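Mevalonate kinase (Staphylococcus aureus, PDB 2X7I) probably catalyses the ATP-dependent phosphorylation of mevalonate to phosphomevalonate, an early step of isoprenoid synthesis by the mevalonate route, as a member of the GHMP kinase family. Local coordinates at residues A230-L240 / I263-G271; L167-Y175 / V220-L229. One frame throughout, in Å; residues are numbered along the deposited sequence.

Both interactions use helix 226-243, and their centres lie about 16 Å apart. Along the chain they come in series: 167-175 and 220-229 form interaction 2, and 230-240 and 263-271 then form interaction 1. The end of helix 203-222, the turn after it and the first turn of helix 226-243 meet the loop leading into strand 175-180. The middle of helix 226-243 packs on strand 264-267, an outermost strand of the same four-stranded antiparallel sheet, with strand 276-280 lying between the two. Ile263 CD1 touches Phe226 CE2 at 3.7 Å, and Ile232 packs on Val220, so the two contacts form one continuous interface. Together they place the helix along the sheet of the C-terminal half.

Interaction 1: A230-L240 / I263-G271; sequences ADIFNECHADL and IAGKLTGAG
Lys266 lies across the ring of Phe233, its CD 3.8 Å from the ring centroid and almost straight above it, a CH-pi contact over the face. The chain starts with CG between the backbone N and the carbonyl carbon (chi1 74°), runs over the face, the two side chains crossing at about a right angle, and then bends at its last two torsions. That bend sets CE 3.8 Å from Cys236 CB and turns NZ back to its own strand, where it donates to Leu267 O at 2.7 Å. Leu17 O takes a second bond, so two backbone carbonyls grip the ammonium group of this buried residue. Phe233 also rests its CB on Ala264 CB, 3.8 Å away. Helix 226-243 thus lies over the edge strand 264-267, the local axes 6.5 Å apart and 48° from parallel. Strand and following turn read KLTGAG, which fits the start of the glycine-rich third motif of GHMP kinases. Leu240 reaches that turn with its branched end: CD2 comes 3.7 Å from Gly271 CA and also meets Leu267 CD1, the two leucines crossing at about a right angle. Toward the start of the strand, Asn234 lays its amide along the backbone. ND2 donates to a lone pair of Ile263 O at 3.1 Å, nearly straight at 174°, and OD1 accepts a weak bond from Gly265 N. A water donates to both Asn234 OD1 and Gly265 O. His237 sets its CB against the latter carbonyl at 3.4 Å, while its NE2 bonds Glu251 on helix 248-259.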
ATOM      1  N   ALA A 230       3.265   1.449  19.443  1.00 51.82           N
ATOM      2  CA  ALA A 230       4.456   2.299  19.470  1.00 51.67           C
ATOM      3  C   ALA A 230       5.681   1.532  20.014  1.00 51.20           C
ATOM      4  O   ALA A 230       6.755   1.536  19.408  1.00 50.31           O
ATOM      5  CB  ALA A 230       4.189   3.551  20.309  1.00 53.20           C
ATOM      6  N   ASP A 231       5.502   0.864  21.147  1.00 52.03           N
ATOM      7  CA  ASP A 231       6.527  -0.012  21.705  1.00 52.29           C
ATOM      8  C   ASP A 231       7.017  -1.006  20.641  1.00 51.09           C
ATOM      9  O   ASP A 231       8.211  -1.080  20.351  1.00 51.00           O
ATOM     10  CB  ASP A 231       5.966  -0.737  22.930  1.00 53.68           C
ATOM     11  CG  ASP A 231       6.915  -1.775  23.501  1.00 54.96           C
ATOM     12  OD1 ASP A 231       8.100  -1.824  23.110  1.00 54.75           O
ATOM     13  OD2 ASP A 231       6.464  -2.556  24.359  1.00 57.36           O
ATOM     14  N   ILE A 232       6.082  -1.735  20.043  1.00 50.42           N
ATOM     15  CA  ILE A 232       6.397  -2.736  19.018  1.00 49.27           C
ATOM     16  C   ILE A 232       7.147  -2.141  17.822  1.00 48.25           C
ATOM     17  O   ILE A 232       8.110  -2.734  17.350  1.00 47.64           O
ATOM     18  CB  ILE A 232       5.112  -3.483  18.558  1.00 49.27           C
ATOM     19  CG1 ILE A 232       4.621  -4.394  19.692  1.00 50.75           C
ATOM     20  CG2 ILE A 232       5.363  -4.297  17.306  1.00 47.52           C
ATOM     21  CD1 ILE A 232       3.226  -4.912  19.505  1.00 52.79           C
ATOM     22  N   PHE A 233       6.721  -0.975  17.342  1.00 48.23           N
ATOM     23  CA  PHE A 233       7.443  -0.288  16.254  1.00 48.16           C
ATOM     24  C   PHE A 233       8.904  -0.047  16.648  1.00 48.76           C
ATOM     25  O   PHE A 233       9.811  -0.333  15.878  1.00 48.48           O
ATOM     26  CB  PHE A 233       6.795   1.056  15.913  1.00 48.79           C
ATOM     27  CG  PHE A 233       5.752   0.999  14.814  1.00 49.18           C
ATOM     28  CD1 PHE A 233       4.900  -0.092  14.673  1.00 49.52           C
ATOM     29  CD2 PHE A 233       5.608   2.065  13.942  1.00 50.31           C
ATOM     30  CE1 PHE A 233       3.942  -0.124  13.667  1.00 49.05           C
ATOM     31  CE2 PHE A 233       4.656   2.038  12.931  1.00 50.75           C
ATOM     32  CZ  PHE A 233       3.819   0.936  12.802  1.00 50.98           C
ATOM     33  N   ASN A 234       9.118   0.480  17.855  1.00 49.66           N
ATOM     34  CA  ASN A 234      10.458   0.846  18.318  1.00 50.53           C
ATOM     35  C   ASN A 234      11.337  -0.380  18.588  1.00 50.77           C
ATOM     36  O   ASN A 234      12.552  -0.343  18.370  1.00 51.39           O
ATOM     37  CB  ASN A 234      10.368   1.738  19.561  1.00 51.81           C
ATOM     38  CG  ASN A 234       9.813   3.130  19.250  1.00 52.17           C
ATOM     39  OD1 ASN A 234      10.203   3.754  18.259  1.00 52.97           O
ATOM     40  ND2 ASN A 234       8.929   3.630  20.116  1.00 50.50           N
ATOM     41  N   GLU A 235      10.714  -1.465  19.043  1.00 50.47           N
ATOM     42  CA  GLU A 235      11.406  -2.747  19.197  1.00 51.13           C
ATOM     43  C   GLU A 235      11.828  -3.328  17.857  1.00 50.43           C
ATOM     44  O   GLU A 235      12.948  -3.822  17.726  1.00 51.32           O
ATOM     45  CB  GLU A 235      10.550  -3.759  19.974  1.00 51.38           C
ATOM     46  CG  GLU A 235      10.342  -3.347  21.421  1.00 53.15           C
ATOM     47  CD  GLU A 235       9.993  -4.497  22.353  1.00 56.30           C
ATOM     48  OE1 GLU A 235      10.627  -5.579  22.255  1.00 59.27           O
ATOM     49  OE2 GLU A 235       9.112  -4.304  23.220  1.00 55.42           O
ATOM     50  N   CYS A 236      10.940  -3.266  16.863  1.00 49.64           N
ATOM     51  CA  CYS A 236      11.238  -3.733  15.499  0.50 49.46           C
ATOM     52  C   CYS A 236      12.466  -3.022  14.952  1.00 50.34           C
ATOM     53  O   CYS A 236      13.379  -3.645  14.415  1.00 51.20           O
ATOM     54  CB  CYS A 236      10.076  -3.451  14.538  0.50 48.79           C
ATOM     55  SG  CYS A 236       8.582  -4.430  14.755  0.50 48.26           S
ATOM     56  N   HIS A 237      12.468  -1.697  15.088  1.00 50.14           N
ATOM     57  CA  HIS A 237      13.535  -0.875  14.529  1.00 51.30           C
ATOM     58  C   HIS A 237      14.891  -1.127  15.177  1.00 52.26           C
ATOM     59  O   HIS A 237      15.892  -1.285  14.477  1.00 52.97           O
ATOM     60  CB  HIS A 237      13.202   0.607  14.630  1.00 51.74           C
ATOM     61  CG  HIS A 237      14.145   1.468  13.856  1.00 54.76           C
ATOM     62  ND1 HIS A 237      14.306   1.343  12.492  1.00 57.35           N
ATOM     63  CD2 HIS A 237      15.016   2.424  14.255  1.00 57.42           C
ATOM     64  CE1 HIS A 237      15.214   2.211  12.081  1.00 60.15           C
ATOM     65  NE2 HIS A 237      15.660   2.879  13.131  1.00 59.52           N
ATOM     66  N   ALA A 238      14.902  -1.140  16.511  1.00 51.90           N
ATOM     67  CA  ALA A 238      16.090  -1.443  17.293  1.00 53.18           C
ATOM     68  C   ALA A 238      16.635  -2.823  16.937  1.00 53.73           C
ATOM     69  O   ALA A 238      17.847  -2.986  16.766  1.00 55.31           O
ATOM     70  CB  ALA A 238      15.778  -1.356  18.795  1.00 53.17           C
ATOM     71  N   ASP A 239      15.741  -3.802  16.816  1.00 52.56           N
ATOM     72  CA  ASP A 239      16.124  -5.152  16.405  1.00 53.52           C
ATOM     73  C   ASP A 239      16.812  -5.139  15.041  1.00 54.67           C
ATOM     74  O   ASP A 239      17.870  -5.755  14.885  1.00 56.45           O
ATOM     75  CB  ASP A 239      14.915  -6.095  16.357  1.00 52.48           C
ATOM     76  CG  ASP A 239      15.317  -7.548  16.140  1.00 54.06           C
ATOM     77  OD1 ASP A 239      15.318  -7.996  14.976  1.00 54.92           O
ATOM     78  OD2 ASP A 239      15.662  -8.240  17.129  1.00 56.37           O
ATOM     79  N   LEU A 240      16.223  -4.437  14.071  1.00 53.90           N
ATOM     80  CA  LEU A 240      16.819  -4.313  12.734  1.00 55.74           C
ATOM     81  C   LEU A 240      18.218  -3.706  12.806  1.00 58.39           C
ATOM     82  O   LEU A 240      19.160  -4.222  12.201  1.00 60.25           O
ATOM     83  CB  LEU A 240      15.944  -3.452  11.806  1.00 55.02           C
ATOM     84  CG  LEU A 240      16.507  -3.192  10.396  1.00 56.95           C
ATOM     85  CD1 LEU A 240      16.434  -4.450   9.537  1.00 56.75           C
ATOM     86  CD2 LEU A 240      15.786  -2.036   9.726  1.00 57.04           C
ATOM     87  N   ILE A 263       6.448   9.442  18.214  1.00 56.52           N
ATOM     88  CA  ILE A 263       6.715   8.612  19.391  1.00 57.16           C
ATOM     89  C   ILE A 263       7.282   7.259  19.029  1.00 55.93           C
ATOM     90  O   ILE A 263       7.700   6.510  19.908  1.00 56.94           O
ATOM     91  CB  ILE A 263       5.448   8.403  20.282  1.00 58.16           C
ATOM     92  CG1 ILE A 263       4.357   7.597  19.558  1.00 56.24           C
ATOM     93  CG2 ILE A 263       4.898   9.745  20.748  1.00 59.36           C
ATOM     94  CD1 ILE A 263       3.154   7.305  20.432  1.00 56.36           C
ATOM     95  N   ALA A 264       7.288   6.941  17.739  1.00 54.58           N
ATOM     96  CA  ALA A 264       7.804   5.662  17.260  1.00 53.42           C
ATOM     97  C   ALA A 264       8.132   5.736  15.772  1.00 52.15           C
ATOM     98  O   ALA A 264       7.616   6.595  15.059  1.00 52.24           O
ATOM     99  CB  ALA A 264       6.793   4.540  17.534  1.00 52.60           C
ATOM    100  N   GLY A 265       8.980   4.820  15.316  1.00 51.53           N
ATOM    101  CA  GLY A 265       9.399   4.761  13.924  1.00 50.69           C
ATOM    102  C   GLY A 265       9.912   3.387  13.530  1.00 50.22           C
ATOM    103  O   GLY A 265      10.527   2.684  14.343  1.00 50.73           O
ATOM    104  N   LYS A 266       9.632   2.992  12.286  1.00 49.54           N
ATOM    105  CA  LYS A 266      10.210   1.787  11.683  1.00 49.11           C
ATOM    106  C   LYS A 266      10.133   1.836  10.168  1.00 48.88           C
ATOM    107  O   LYS A 266       9.417   2.646   9.591  1.00 49.33           O
ATOM    108  CB  LYS A 266       9.514   0.514  12.182  1.00 48.81           C
ATOM    109  CG  LYS A 266       8.104   0.252  11.609  1.00 46.95           C
ATOM    110  CD  LYS A 266       7.513  -1.053  12.128  1.00 45.39           C
ATOM    111  CE  LYS A 266       8.149  -2.304  11.500  1.00 44.67           C
ATOM    112  NZ  LYS A 266       7.795  -2.490  10.064  1.00 43.03           N
ATOM    113  N   LEU A 267      10.888   0.958   9.528  1.00 49.38           N
ATOM    114  CA  LEU A 267      10.837   0.782   8.087  1.00 49.00           C
ATOM    115  C   LEU A 267       9.892  -0.367   7.776  1.00 48.24           C
ATOM    116  O   LEU A 267       9.733  -1.290   8.574  1.00 48.46           O
ATOM    117  CB  LEU A 267      12.228   0.462   7.552  1.00 49.83           C
ATOM    118  CG  LEU A 267      13.324   1.495   7.826  1.00 51.53           C
ATOM    119  CD1 LEU A 267      14.670   0.999   7.297  1.00 51.48           C
ATOM    120  CD2 LEU A 267      12.971   2.846   7.216  1.00 52.37           C
ATOM    121  N   THR A 268       9.263  -0.317   6.611  1.00 48.09           N
ATOM    122  CA  THR A 268       8.419  -1.420   6.169  1.00 47.54           C
ATOM    123  C   THR A 268       9.270  -2.528   5.580  1.00 47.56           C
ATOM    124  O   THR A 268      10.450  -2.329   5.294  1.00 48.67           O
ATOM    125  CB  THR A 268       7.396  -0.959   5.116  1.00 47.49           C
ATOM    126  OG1 THR A 268       8.080  -0.438   3.965  1.00 47.56           O
ATOM    127  CG2 THR A 268       6.485   0.095   5.705  1.00 46.68           C
ATOM    128  N   GLY A 269       8.675  -3.704   5.416  1.00 47.42           N
ATOM    129  CA  GLY A 269       9.300  -4.787   4.646  1.00 47.63           C
ATOM    130  C   GLY A 269      10.513  -5.410   5.298  1.00 48.18           C
ATOM    131  O   GLY A 269      11.464  -5.799   4.619  1.00 48.71           O
ATOM    132  N   ALA A 270      10.478  -5.505   6.625  1.00 48.57           N
ATOM    133  CA  ALA A 270      11.561  -6.103   7.401  1.00 49.17           C
ATOM    134  C   ALA A 270      12.893  -5.411   7.125  1.00 49.88           C
ATOM    135  O   ALA A 270      13.919  -6.065   7.002  1.00 50.64           O
ATOM    136  CB  ALA A 270      11.653  -7.610   7.118  1.00 49.44           C
ATOM    137  N   GLY A 271      12.872  -4.084   7.011  1.00 49.79           N
ATOM    138  CA  GLY A 271      14.097  -3.324   6.704  1.00 50.83           C
ATOM    139  C   GLY A 271      14.331  -2.965   5.242  1.00 50.89           C
ATOM    140  O   GLY A 271      15.324  -2.319   4.925  1.00 52.26           O
TER
HETATM  141  O   HOH W   1      12.053   3.775  16.312  1.00 34.65           O
HETATM  142  O   HOH W   2      12.369  -1.235  11.147  1.00 27.80           O

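Interaction 2: L167-Y175 / V220-L229; sequences LKTLSLDGY and VIEHHKFEAL
Leu172 splits its two methyls between the turn joining helices 203-222 and 226-243 and the helices themselves. CD2 sits 3.6 Å from His224 CA, against the backbone of the turn, while CD1 meets Leu229 CD2 at 3.6 Å and more loosely Ile221 CG1. Next along the loop, Asp173 O and Gly174 CA lie over one face of the Phe226 ring; Gly174 CA is 4.0 Å from the ring centroid, a CH-pi contact, and Tyr175 O comes near the ring edge. With CG swung opposite the backbone N (chi1 -175°), Phe226 carries its ring from the helix start to the loop. On the earlier side, Leu170 CD1 packs on Ile221 CG2 at 3.8 Å, and Leu167 CD1 meets the same methyl. The polar link is His224 ND1 to Ser171 O, 2.7 Å long, using a carbonyl lone pair but bent at 136°, the oxygen at the ring edge but tilted 23° from its plane. One water joins Ser171 N to Ile221 O, and another joins Asp173 N to His224 O. Behind this layer, Asp173 centres an inverse gamma turn, and Leu172 and Gly174 make backbone bonds to Leu306. His224, with positive phi, is the C-prime residue of a Schellman motif: Lys225 N bonds Val220 O and His224 N bonds Ile221 O, ending one helix just before Lys225 takes the N-cap position of the next.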
ATOM      1  N   LEU A 167      -9.001  -9.369  10.472  1.00 53.57           N
ATOM      2  CA  LEU A 167      -9.425  -8.775  11.742  1.00 54.94           C
ATOM      3  C   LEU A 167     -10.613  -7.833  11.522  1.00 55.74           C
ATOM      4  O   LEU A 167     -11.082  -7.661  10.392  1.00 55.34           O
ATOM      5  CB  LEU A 167      -8.256  -8.029  12.395  1.00 54.11           C
ATOM      6  CG  LEU A 167      -6.926  -8.793  12.542  1.00 53.62           C
ATOM      7  CD1 LEU A 167      -5.876  -7.931  13.234  1.00 51.58           C
ATOM      8  CD2 LEU A 167      -7.107 -10.114  13.295  1.00 54.17           C
ATOM      9  N   LYS A 168     -11.104  -7.235  12.600  1.00 57.13           N
ATOM     10  CA  LYS A 168     -12.146  -6.216  12.502  1.00 58.49           C
ATOM     11  C   LYS A 168     -11.521  -4.892  12.063  1.00 57.49           C
ATOM     12  O   LYS A 168     -10.301  -4.730  12.132  1.00 56.09           O
ATOM     13  CB  LYS A 168     -12.873  -6.069  13.841  1.00 60.71           C
ATOM     14  CG  LYS A 168     -13.713  -7.287  14.180  1.00 62.36           C
ATOM     15  CD  LYS A 168     -13.829  -7.545  15.686  1.00 65.15           C
ATOM     16  CE  LYS A 168     -15.136  -7.063  16.254  1.00 67.90           C
ATOM     17  NZ  LYS A 168     -15.306  -7.515  17.663  1.00 71.45           N
ATOM     18  N   THR A 169     -12.358  -3.957  11.607  1.00 58.30           N
ATOM     19  CA  THR A 169     -11.888  -2.658  11.097  1.00 57.62           C
ATOM     20  C   THR A 169     -10.851  -2.011  12.024  1.00 57.16           C
ATOM     21  O   THR A 169     -10.977  -2.069  13.239  1.00 58.39           O
ATOM     22  CB  THR A 169     -13.076  -1.671  10.886  1.00 59.35           C
ATOM     23  OG1 THR A 169     -13.827  -2.068   9.736  1.00 59.62           O
ATOM     24  CG2 THR A 169     -12.583  -0.239  10.667  1.00 59.00           C
ATOM     25  N   LEU A 170      -9.832  -1.395  11.438  1.00 55.97           N
ATOM     26  CA  LEU A 170      -8.751  -0.801  12.222  1.00 55.73           C
ATOM     27  C   LEU A 170      -9.253   0.380  13.050  1.00 57.45           C
ATOM     28  O   LEU A 170      -9.896   1.301  12.538  1.00 58.20           O
ATOM     29  CB  LEU A 170      -7.583  -0.361  11.326  1.00 54.05           C
ATOM     30  CG  LEU A 170      -6.277  -0.047  12.084  1.00 53.82           C
ATOM     31  CD1 LEU A 170      -5.781  -1.261  12.864  1.00 52.19           C
ATOM     32  CD2 LEU A 170      -5.198   0.465  11.147  1.00 51.71           C
ATOM     33  N   SER A 171      -8.967   0.327  14.344  1.00 58.49           N
ATOM     34  CA  SER A 171      -9.325   1.395  15.250  1.00 60.32           C
ATOM     35  C   SER A 171      -8.229   1.576  16.288  1.00 60.30           C
ATOM     36  O   SER A 171      -8.199   0.890  17.311  1.00 61.25           O
ATOM     37  CB  SER A 171     -10.657   1.098  15.920  1.00 62.40           C
ATOM     38  OG  SER A 171     -11.109   2.239  16.630  1.00 65.43           O
ATOM     39  N   LEU A 172      -7.316   2.494  15.994  1.00 59.60           N
ATOM     40  CA  LEU A 172      -6.296   2.917  16.941  1.00 59.82           C
ATOM     41  C   LEU A 172      -6.394   4.428  17.058  1.00 61.01           C
ATOM     42  O   LEU A 172      -6.504   5.133  16.045  1.00 60.40           O
ATOM     43  CB  LEU A 172      -4.902   2.492  16.467  1.00 58.08           C
ATOM     44  CG  LEU A 172      -4.705   0.970  16.355  1.00 57.67           C
ATOM     45  CD1 LEU A 172      -3.445   0.593  15.586  1.00 56.46           C
ATOM     46  CD2 LEU A 172      -4.676   0.355  17.741  1.00 58.96           C
ATOM     47  N   ASP A 173      -6.383   4.912  18.298  1.00 62.41           N
ATOM     48  CA  ASP A 173      -6.481   6.335  18.584  1.00 64.14           C
ATOM     49  C   ASP A 173      -5.124   7.004  18.336  1.00 63.07           C
ATOM     50  O   ASP A 173      -4.344   7.249  19.264  1.00 63.74           O
ATOM     51  CB  ASP A 173      -6.952   6.531  20.034  1.00 66.58           C
ATOM     52  CG  ASP A 173      -7.141   7.990  20.411  1.00 69.91           C
ATOM     53  OD1 ASP A 173      -7.253   8.261  21.630  1.00 74.81           O
ATOM     54  OD2 ASP A 173      -7.185   8.861  19.513  1.00 70.59           O
ATOM     55  N   GLY A 174      -4.849   7.300  17.070  1.00 61.34           N
ATOM     56  CA  GLY A 174      -3.583   7.906  16.696  1.00 60.47           C
ATOM     57  C   GLY A 174      -3.388   8.049  15.202  1.00 58.99           C
ATOM     58  O   GLY A 174      -4.288   7.762  14.408  1.00 58.02           O
ATOM     59  N   TYR A 175      -2.196   8.509  14.830  1.00 58.40           N
ATOM     60  CA  TYR A 175      -1.870   8.822  13.452  1.00 57.47           C
ATOM     61  C   TYR A 175      -0.538   8.212  13.089  1.00 56.07           C
ATOM     62  O   TYR A 175       0.330   8.001  13.946  1.00 56.18           O
ATOM     63  CB  TYR A 175      -1.813  10.338  13.252  1.00 59.49           C
ATOM     64  CG  TYR A 175      -3.168  11.003  13.354  1.00 61.44           C
ATOM     65  CD1 TYR A 175      -3.792  11.178  14.593  1.00 63.43           C
ATOM     66  CD2 TYR A 175      -3.840  11.431  12.214  1.00 61.59           C
ATOM     67  CE1 TYR A 175      -5.046  11.770  14.689  1.00 65.66           C
ATOM     68  CE2 TYR A 175      -5.083  12.031  12.301  1.00 64.52           C
ATOM     69  CZ  TYR A 175      -5.682  12.200  13.539  1.00 66.11           C
ATOM     70  OH  TYR A 175      -6.919  12.795  13.623  1.00 69.60           O
ATOM     71  N   VAL A 220      -2.447  -6.414  20.212  1.00 57.27           N
ATOM     72  CA  VAL A 220      -2.397  -4.961  20.375  1.00 57.14           C
ATOM     73  C   VAL A 220      -3.408  -4.236  19.476  1.00 57.20           C
ATOM     74  O   VAL A 220      -4.046  -3.287  19.901  1.00 58.20           O
ATOM     75  CB  VAL A 220      -0.958  -4.444  20.101  1.00 55.03           C
ATOM     76  CG1 VAL A 220      -0.959  -3.010  19.589  1.00 53.46           C
ATOM     77  CG2 VAL A 220      -0.103  -4.598  21.361  1.00 55.99           C
ATOM     78  N   ILE A 221      -3.552  -4.699  18.237  1.00 56.48           N
ATOM     79  CA  ILE A 221      -4.501  -4.105  17.290  1.00 57.08           C
ATOM     80  C   ILE A 221      -5.940  -4.489  17.621  1.00 59.62           C
ATOM     81  O   ILE A 221      -6.835  -3.651  17.574  1.00 60.67           O
ATOM     82  CB  ILE A 221      -4.130  -4.500  15.827  1.00 55.70           C
ATOM     83  CG1 ILE A 221      -3.028  -3.573  15.317  1.00 54.53           C
ATOM     84  CG2 ILE A 221      -5.344  -4.440  14.906  1.00 57.13           C
ATOM     85  CD1 ILE A 221      -2.044  -4.234  14.397  1.00 54.99           C
ATOM     86  N   GLU A 222      -6.156  -5.756  17.965  1.00 60.96           N
ATOM     87  CA  GLU A 222      -7.481  -6.227  18.381  1.00 63.95           C
ATOM     88  C   GLU A 222      -8.023  -5.497  19.619  1.00 66.59           C
ATOM     89  O   GLU A 222      -9.244  -5.402  19.801  1.00 69.22           O
ATOM     90  CB  GLU A 222      -7.439  -7.728  18.666  1.00 65.03           C
ATOM     91  CG  GLU A 222      -7.293  -8.596  17.421  1.00 64.75           C
ATOM     92  CD  GLU A 222      -6.708  -9.970  17.716  1.00 66.02           C
ATOM     93  OE1 GLU A 222      -6.938 -10.508  18.817  1.00 70.82           O
ATOM     94  OE2 GLU A 222      -6.018 -10.520  16.842  1.00 65.00           O
ATOM     95  N   HIS A 223      -7.127  -4.999  20.472  1.00 66.01           N
ATOM     96  CA  HIS A 223      -7.531  -4.351  21.726  1.00 69.09           C
ATOM     97  C   HIS A 223      -7.262  -2.834  21.717  1.00 68.07           C
ATOM     98  O   HIS A 223      -7.335  -2.170  22.761  1.00 69.43           O
ATOM     99  CB  HIS A 223      -6.870  -5.055  22.923  1.00 70.36           C
ATOM    100  CG  HIS A 223      -7.132  -6.532  22.967  1.00 73.10           C
ATOM    101  ND1 HIS A 223      -8.405  -7.061  23.044  1.00 78.76           N
ATOM    102  CD2 HIS A 223      -6.291  -7.591  22.928  1.00 73.72           C
ATOM    103  CE1 HIS A 223      -8.334  -8.380  23.051  1.00 79.76           C
ATOM    104  NE2 HIS A 223      -7.063  -8.728  22.982  1.00 76.63           N
ATOM    105  N   HIS A 224      -6.965  -2.308  20.527  1.00 65.30           N
ATOM    106  CA  HIS A 224      -6.935  -0.866  20.265  1.00 65.04           C
ATOM    107  C   HIS A 224      -5.905  -0.113  21.109  1.00 64.53           C
ATOM    108  O   HIS A 224      -6.184   0.973  21.608  1.00 65.87           O
ATOM    109  CB  HIS A 224      -8.332  -0.255  20.464  1.00 68.16           C
ATOM    110  CG  HIS A 224      -9.429  -1.044  19.822  1.00 69.45           C
ATOM    111  ND1 HIS A 224      -9.517  -1.224  18.458  1.00 67.70           N
ATOM    112  CD2 HIS A 224     -10.479  -1.712  20.358  1.00 72.10           C
ATOM    113  CE1 HIS A 224     -10.578  -1.961  18.181  1.00 69.40           C
ATOM    114  NE2 HIS A 224     -11.176  -2.273  19.317  1.00 72.08           N
ATOM    115  N   LYS A 225      -4.711  -0.689  21.234  1.00 62.60           N
ATOM    116  CA  LYS A 225      -3.672  -0.157  22.108  1.00 62.62           C
ATOM    117  C   LYS A 225      -2.560   0.509  21.290  1.00 59.99           C
ATOM    118  O   LYS A 225      -1.632  -0.148  20.831  1.00 57.42           O
ATOM    119  CB  LYS A 225      -3.107  -1.286  22.971  1.00 63.30           C
ATOM    120  CG  LYS A 225      -2.389  -0.829  24.223  1.00 64.25           C
ATOM    121  CD  LYS A 225      -1.867  -2.013  25.047  1.00 66.68           C
ATOM    122  CE  LYS A 225      -2.912  -3.122  25.339  1.00 70.66           C
ATOM    123  NZ  LYS A 225      -2.847  -4.304  24.382  1.00 68.64           N
ATOM    124  N   PHE A 226      -2.667   1.825  21.147  1.00 60.60           N
ATOM    125  CA  PHE A 226      -1.736   2.622  20.357  1.00 59.11           C
ATOM    126  C   PHE A 226      -0.331   2.691  20.973  1.00 58.35           C
ATOM    127  O   PHE A 226       0.660   2.551  20.261  1.00 57.05           O
ATOM    128  CB  PHE A 226      -2.313   4.031  20.181  1.00 60.52           C
ATOM    129  CG  PHE A 226      -1.499   4.922  19.288  1.00 59.72           C
ATOM    130  CD1 PHE A 226      -1.306   4.600  17.953  1.00 58.05           C
ATOM    131  CD2 PHE A 226      -0.946   6.101  19.778  1.00 61.33           C
ATOM    132  CE1 PHE A 226      -0.568   5.426  17.123  1.00 57.95           C
ATOM    133  CE2 PHE A 226      -0.197   6.933  18.948  1.00 60.98           C
ATOM    134  CZ  PHE A 226      -0.011   6.598  17.624  1.00 58.78           C
ATOM    135  N   GLU A 227      -0.252   2.925  22.280  1.00 60.16           N
ATOM    136  CA  GLU A 227       1.025   2.918  23.008  1.00 60.12           C
ATOM    137  C   GLU A 227       1.821   1.616  22.817  1.00 58.38           C
ATOM    138  O   GLU A 227       3.043   1.647  22.603  1.00 56.85           O
ATOM    139  CB  GLU A 227       0.828   3.219  24.509  1.00 63.08           C
ATOM    140  CG  GLU A 227      -0.267   2.395  25.256  1.00 66.97           C
ATOM    141  CD  GLU A 227       0.248   1.148  25.993  1.00 68.96           C
ATOM    142  OE1 GLU A 227      -0.471   0.664  26.903  1.00 72.99           O
ATOM    143  OE2 GLU A 227       1.351   0.653  25.680  1.00 67.12           O
ATOM    144  N   ALA A 228       1.132   0.481  22.885  1.00 58.27           N
ATOM    145  CA  ALA A 228       1.788  -0.814  22.715  1.00 57.08           C
ATOM    146  C   ALA A 228       2.289  -1.002  21.283  1.00 54.63           C
ATOM    147  O   ALA A 228       3.362  -1.564  21.068  1.00 53.73           O
ATOM    148  CB  ALA A 228       0.859  -1.936  23.103  1.00 58.09           C
ATOM    149  N   LEU A 229       1.523  -0.533  20.301  1.00 53.92           N
ATOM    150  CA  LEU A 229       1.989  -0.564  18.912  1.00 52.14           C
ATOM    151  C   LEU A 229       3.223   0.323  18.740  1.00 51.23           C
ATOM    152  O   LEU A 229       4.123  -0.012  17.977  1.00 51.02           O
ATOM    153  CB  LEU A 229       0.886  -0.140  17.931  1.00 52.14           C
ATOM    154  CG  LEU A 229       1.203  -0.411  16.454  1.00 51.23           C
ATOM    155  CD1 LEU A 229       1.405  -1.902  16.175  1.00 49.08           C
ATOM    156  CD2 LEU A 229       0.125   0.159  15.550  1.00 51.29           C
TER
HETATM  157  O   HOH W   3      -8.202  -2.160  15.552  1.00 38.33           O
HETATM  158  O   HOH W   4      -6.432   3.209  20.536  1.00 40.21           O